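PDB 4MJK: CRISPR protein from Archaeoglobus fulgidus, which probably serves as the Cas5 subunit of a type I-A Cascade complex, the RNA-guided surveillance assembly of CRISPR defence. Local coordinates for residues F36-D47 / V139-I150. Numbering follows the deposited sequence.
Sequences FLGAVAEAIAKD and VEEKILWKIHRI
In the ferredoxin-like (RRM-like) fold expected of a RAMP-type Cas5 protein, helix 33-46 and the short helix 141-144 with its following loop pack together on one side of the antiparallel sheet. Ala-43 and Ala-39, one helical turn apart, present small CB methyls that let the other segment come close. The CB of Ala-43 meets CG2 of Ile-143 at 3.7 Å, and CG2 of Ile-143 also stands 3.7 Å from CG1 of Ile-44, whose side chain crosses that of Ile-143 at about a right angle. A chi1 of -57° sets CG2 of Ile-143 opposite its backbone N, resting on both helix residues. Farther along, the CB of Ala-39 approaches the backbone O of Arg-149 at 3.4 Å and also borders CG2 of Ile-147. CG2 of Val-40 meets CD1 of Ile-147 at 4.1 Å and lies near CD2 of Leu-144, which packs on Tyr-4 and Val-6 of strand 2-10. At the Phe-36 end of the contact, CD1 of Phe-36 touches CD1 of Ile-150 at 4.0 Å, while its ring stacks with Trp-130.

Charged pairs border this apolar seam. Past the helix end, OD1 of Asp-47 forms a salt bridge with NZ of Lys-142 at 3.1 Å, and a long one with NZ of Lys-146. Along the helix flank, the extended Glu-42 places OE1 3.2 Å from NE of Arg-149, a salt bridge whose hydrogen bond is weak (128° at the hydrogen), with carboxylate and guanidinium planes 70° apart. The buried part of the contact is mainly apolar; at its margin, the close Lys-142 and more distant Lys-146 would probably favour the ionised form of Asp-47.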
loop_
_atom_site.group_PDB
_atom_site.type_symbol
_atom_site.label_atom_id
_atom_site.label_comp_id
_atom_site.label_asym_id
_atom_site.label_seq_id
_atom_site.Cartn_x
_atom_site.Cartn_y
_atom_site.Cartn_z
ATOM N N PHE A 36 -16.494 1.173 -7.493
ATOM C CA PHE A 36 -17.234 1.503 -6.287
ATOM C C PHE A 36 -18.637 0.917 -6.351
ATOM O O PHE A 36 -19.120 0.344 -5.372
ATOM C CB PHE A 36 -17.339 3.019 -6.098
ATOM C CG PHE A 36 -18.013 3.403 -4.821
ATOM C CD1 PHE A 36 -17.272 3.571 -3.655
ATOM C CD2 PHE A 36 -19.389 3.543 -4.764
ATOM C CE1 PHE A 36 -17.889 3.903 -2.468
ATOM C CE2 PHE A 36 -20.011 3.879 -3.575
ATOM C CZ PHE A 36 -19.267 4.052 -2.425
ATOM N N LEU A 37 -19.297 1.063 -7.501
ATOM C CA LEU A 37 -20.639 0.492 -7.672
ATOM C C LEU A 37 -20.631 -1.034 -7.578
ATOM O O LEU A 37 -21.562 -1.620 -7.049
ATOM C CB LEU A 37 -21.277 0.934 -8.997
ATOM C CG LEU A 37 -21.730 2.398 -9.037
ATOM C CD1 LEU A 37 -22.192 2.776 -10.424
ATOM C CD2 LEU A 37 -22.832 2.683 -8.000
ATOM N N GLY A 38 -19.594 -1.674 -8.112
ATOM C CA GLY A 38 -19.465 -3.122 -8.006
ATOM C C GLY A 38 -19.355 -3.573 -6.557
ATOM O O GLY A 38 -19.832 -4.646 -6.194
ATOM N N ALA A 39 -18.712 -2.756 -5.723
ATOM C CA ALA A 39 -18.592 -3.067 -4.298
ATOM C C ALA A 39 -19.948 -2.972 -3.604
ATOM O O ALA A 39 -20.291 -3.820 -2.781
ATOM C CB ALA A 39 -17.572 -2.151 -3.621
ATOM N N VAL A 40 -20.715 -1.934 -3.930
ATOM C CA VAL A 40 -22.085 -1.833 -3.434
ATOM C C VAL A 40 -22.883 -3.077 -3.857
ATOM O O VAL A 40 -23.560 -3.711 -3.041
ATOM C CB VAL A 40 -22.790 -0.562 -3.954
ATOM C CG1 VAL A 40 -24.220 -0.474 -3.385
ATOM C CG2 VAL A 40 -21.998 0.675 -3.584
ATOM N N ALA A 41 -22.790 -3.424 -5.138
ATOM C CA ALA A 41 -23.515 -4.572 -5.673
ATOM C C ALA A 41 -23.130 -5.863 -4.946
ATOM O O ALA A 41 -23.999 -6.647 -4.566
ATOM C CB ALA A 41 -23.269 -4.709 -7.175
ATOM N N GLU A 42 -21.830 -6.080 -4.755
ATOM C CA GLU A 42 -21.359 -7.244 -4.006
ATOM C C GLU A 42 -21.915 -7.279 -2.583
ATOM O O GLU A 42 -22.272 -8.346 -2.079
ATOM C CB GLU A 42 -19.823 -7.300 -3.952
ATOM C CG GLU A 42 -19.297 -8.409 -3.034
ATOM C CD GLU A 42 -17.796 -8.654 -3.137
ATOM O OE1 GLU A 42 -17.067 -7.787 -3.661
ATOM O OE2 GLU A 42 -17.342 -9.731 -2.682
ATOM N N ALA A 43 -21.969 -6.122 -1.929
ATOM C CA ALA A 43 -22.452 -6.062 -0.549
ATOM C C ALA A 43 -23.941 -6.381 -0.491
ATOM O O ALA A 43 -24.424 -6.989 0.467
ATOM C CB ALA A 43 -22.173 -4.710 0.059
ATOM N N ILE A 44 -24.662 -5.972 -1.529
ATOM C CA ILE A 44 -26.085 -6.266 -1.632
ATOM C C ILE A 44 -26.315 -7.755 -1.894
ATOM O O ILE A 44 -27.176 -8.379 -1.273
ATOM C CB ILE A 44 -26.754 -5.431 -2.737
ATOM C CG1 ILE A 44 -26.775 -3.948 -2.347
ATOM C CG2 ILE A 44 -28.166 -5.931 -2.994
ATOM C CD1 ILE A 44 -27.210 -3.025 -3.485
ATOM N N ALA A 45 -25.531 -8.320 -2.805
ATOM C CA ALA A 45 -25.651 -9.731 -3.153
ATOM C C ALA A 45 -25.386 -10.638 -1.955
ATOM O O ALA A 45 -26.143 -11.573 -1.706
ATOM C CB ALA A 45 -24.724 -10.082 -4.298
ATOM N N LYS A 46 -24.313 -10.358 -1.220
ATOM C CA LYS A 46 -23.974 -11.138 -0.032
ATOM C C LYS A 46 -25.095 -11.115 1.001
ATOM O O LYS A 46 -25.476 -12.156 1.536
ATOM C CB LYS A 46 -22.678 -10.639 0.604
ATOM C CG LYS A 46 -21.429 -11.030 -0.158
ATOM C CD LYS A 46 -20.191 -10.884 0.716
ATOM C CE LYS A 46 -18.996 -11.596 0.106
ATOM N NZ LYS A 46 -17.936 -11.840 1.129
ATOM N N ASP A 47 -25.616 -9.925 1.279
ATOM C CA ASP A 47 -26.730 -9.772 2.204
ATOM C C ASP A 47 -27.994 -10.448 1.663
ATOM O O ASP A 47 -29.107 -10.036 1.975
ATOM C CB ASP A 47 -26.994 -8.287 2.473
ATOM C CG ASP A 47 -27.771 -8.051 3.761
ATOM O OD1 ASP A 47 -27.171 -7.544 4.735
ATOM O OD2 ASP A 47 -28.978 -8.374 3.804
ATOM N N VAL A 139 -30.571 1.655 -2.402
ATOM C CA VAL A 139 -29.841 0.740 -1.532
ATOM C C VAL A 139 -30.072 1.026 -0.052
ATOM O O VAL A 139 -30.057 2.180 0.382
ATOM C CB VAL A 139 -28.326 0.757 -1.841
ATOM C CG1 VAL A 139 -27.781 2.172 -1.751
ATOM C CG2 VAL A 139 -27.576 -0.184 -0.904
ATOM N N GLU A 140 -30.298 -0.036 0.716
ATOM C CA GLU A 140 -30.399 0.072 2.163
ATOM C C GLU A 140 -29.151 0.752 2.714
ATOM O O GLU A 140 -28.024 0.398 2.365
ATOM C CB GLU A 140 -30.562 -1.309 2.804
ATOM C CG GLU A 140 -31.844 -2.041 2.434
ATOM C CD GLU A 140 -31.770 -2.719 1.067
ATOM O OE1 GLU A 140 -31.992 -2.035 0.038
ATOM O OE2 GLU A 140 -31.495 -3.939 1.022
ATOM N N GLU A 141 -29.359 1.733 3.583
ATOM C CA GLU A 141 -28.252 2.455 4.187
ATOM C C GLU A 141 -27.330 1.494 4.936
ATOM O O GLU A 141 -26.106 1.626 4.889
ATOM C CB GLU A 141 -28.793 3.534 5.123
ATOM C CG GLU A 141 -27.767 4.537 5.579
ATOM C CD GLU A 141 -28.390 5.695 6.333
ATOM O OE1 GLU A 141 -29.637 5.820 6.309
ATOM O OE2 GLU A 141 -27.629 6.483 6.941
ATOM N N LYS A 142 -27.918 0.515 5.618
ATOM C CA LYS A 142 -27.128 -0.450 6.368
ATOM C C LYS A 142 -26.141 -1.192 5.476
ATOM O O LYS A 142 -25.044 -1.529 5.912
ATOM C CB LYS A 142 -28.029 -1.452 7.104
ATOM C CG LYS A 142 -28.528 -2.610 6.254
ATOM C CD LYS A 142 -29.492 -3.501 7.039
ATOM C CE LYS A 142 -30.270 -4.454 6.130
ATOM N NZ LYS A 142 -29.431 -5.555 5.561
ATOM N N ILE A 143 -26.538 -1.460 4.235
ATOM C CA ILE A 143 -25.700 -2.223 3.311
ATOM C C ILE A 143 -24.402 -1.491 2.995
ATOM O O ILE A 143 -23.341 -2.107 2.871
ATOM C CB ILE A 143 -26.419 -2.525 1.971
ATOM C CG1 ILE A 143 -27.739 -3.267 2.210
ATOM C CG2 ILE A 143 -25.511 -3.337 1.054
ATOM C CD1 ILE A 143 -27.603 -4.483 3.101
ATOM N N LEU A 144 -24.499 -0.175 2.842
ATOM C CA LEU A 144 -23.335 0.650 2.555
ATOM C C LEU A 144 -22.259 0.434 3.612
ATOM O O LEU A 144 -21.072 0.396 3.290
ATOM C CB LEU A 144 -23.727 2.133 2.442
ATOM C CG LEU A 144 -24.619 2.499 1.245
ATOM C CD1 LEU A 144 -25.096 3.951 1.307
ATOM C CD2 LEU A 144 -23.899 2.232 -0.074
ATOM N N TRP A 145 -22.667 0.251 4.866
ATOM C CA TRP A 145 -21.703 0.053 5.956
ATOM C C TRP A 145 -20.882 -1.228 5.805
ATOM O O TRP A 145 -19.832 -1.362 6.420
ATOM C CB TRP A 145 -22.408 0.027 7.302
ATOM C CG TRP A 145 -22.823 1.366 7.803
ATOM C CD1 TRP A 145 -24.061 1.937 7.701
ATOM C CD2 TRP A 145 -22.004 2.308 8.503
ATOM N NE1 TRP A 145 -24.060 3.173 8.297
ATOM C CE2 TRP A 145 -22.808 3.426 8.793
ATOM C CE3 TRP A 145 -20.665 2.309 8.916
ATOM C CZ2 TRP A 145 -22.323 4.536 9.484
ATOM C CZ3 TRP A 145 -20.185 3.415 9.591
ATOM C CH2 TRP A 145 -21.012 4.513 9.872
ATOM N N LYS A 146 -21.367 -2.149 4.970
ATOM C CA LYS A 146 -20.802 -3.492 4.844
ATOM C C LYS A 146 -19.761 -3.646 3.728
ATOM O O LYS A 146 -19.364 -4.766 3.368
ATOM C CB LYS A 146 -21.927 -4.504 4.644
ATOM C CG LYS A 146 -22.859 -4.664 5.858
ATOM C CD LYS A 146 -23.873 -5.779 5.588
ATOM C CE LYS A 146 -24.748 -6.076 6.797
ATOM N NZ LYS A 146 -25.721 -4.979 7.052
ATOM N N ILE A 147 -19.325 -2.524 3.174
ATOM C CA ILE A 147 -18.319 -2.557 2.123
ATOM C C ILE A 147 -16.935 -2.758 2.755
ATOM O O ILE A 147 -16.514 -1.937 3.577
ATOM C CB ILE A 147 -18.359 -1.265 1.311
ATOM C CG1 ILE A 147 -19.677 -1.183 0.524
ATOM C CG2 ILE A 147 -17.148 -1.177 0.368
ATOM C CD1 ILE A 147 -19.923 0.181 -0.119
ATOM N N HIS A 148 -16.237 -3.832 2.366
ATOM C CA HIS A 148 -14.933 -4.185 2.950
ATOM C C HIS A 148 -13.799 -4.185 1.932
ATOM O O HIS A 148 -12.624 -4.294 2.303
ATOM C CB HIS A 148 -14.973 -5.570 3.611
ATOM C CG HIS A 148 -16.012 -5.697 4.685
ATOM N ND1 HIS A 148 -16.117 -4.799 5.722
ATOM C CD2 HIS A 148 -16.985 -6.615 4.879
ATOM C CE1 HIS A 148 -17.113 -5.153 6.513
ATOM N NE2 HIS A 148 -17.659 -6.257 6.022
ATOM N N ARG A 149 -14.146 -4.096 0.652
ATOM C CA ARG A 149 -13.122 -3.924 -0.363
ATOM C C ARG A 149 -13.619 -3.118 -1.551
ATOM O O ARG A 149 -14.778 -3.191 -1.932
ATOM C CB ARG A 149 -12.562 -5.268 -0.821
ATOM C CG ARG A 149 -13.590 -6.177 -1.438
ATOM C CD ARG A 149 -13.197 -6.501 -2.844
ATOM N NE ARG A 149 -13.921 -7.657 -3.358
ATOM C CZ ARG A 149 -13.537 -8.354 -4.421
ATOM N NH1 ARG A 149 -12.438 -8.001 -5.076
ATOM N NH2 ARG A 149 -14.254 -9.393 -4.827
ATOM N N ILE A 150 -12.724 -2.327 -2.119
ATOM C CA ILE A 150 -13.037 -1.575 -3.327
ATOM C C ILE A 150 -11.899 -1.809 -4.304
ATOM O O ILE A 150 -10.802 -1.287 -4.129
ATOM C CB ILE A 150 -13.214 -0.079 -3.024
ATOM C CG1 ILE A 150 -14.412 0.113 -2.083
ATOM C CG2 ILE A 150 -13.407 0.713 -4.330
ATOM C CD1 ILE A 150 -14.545 1.515 -1.518
#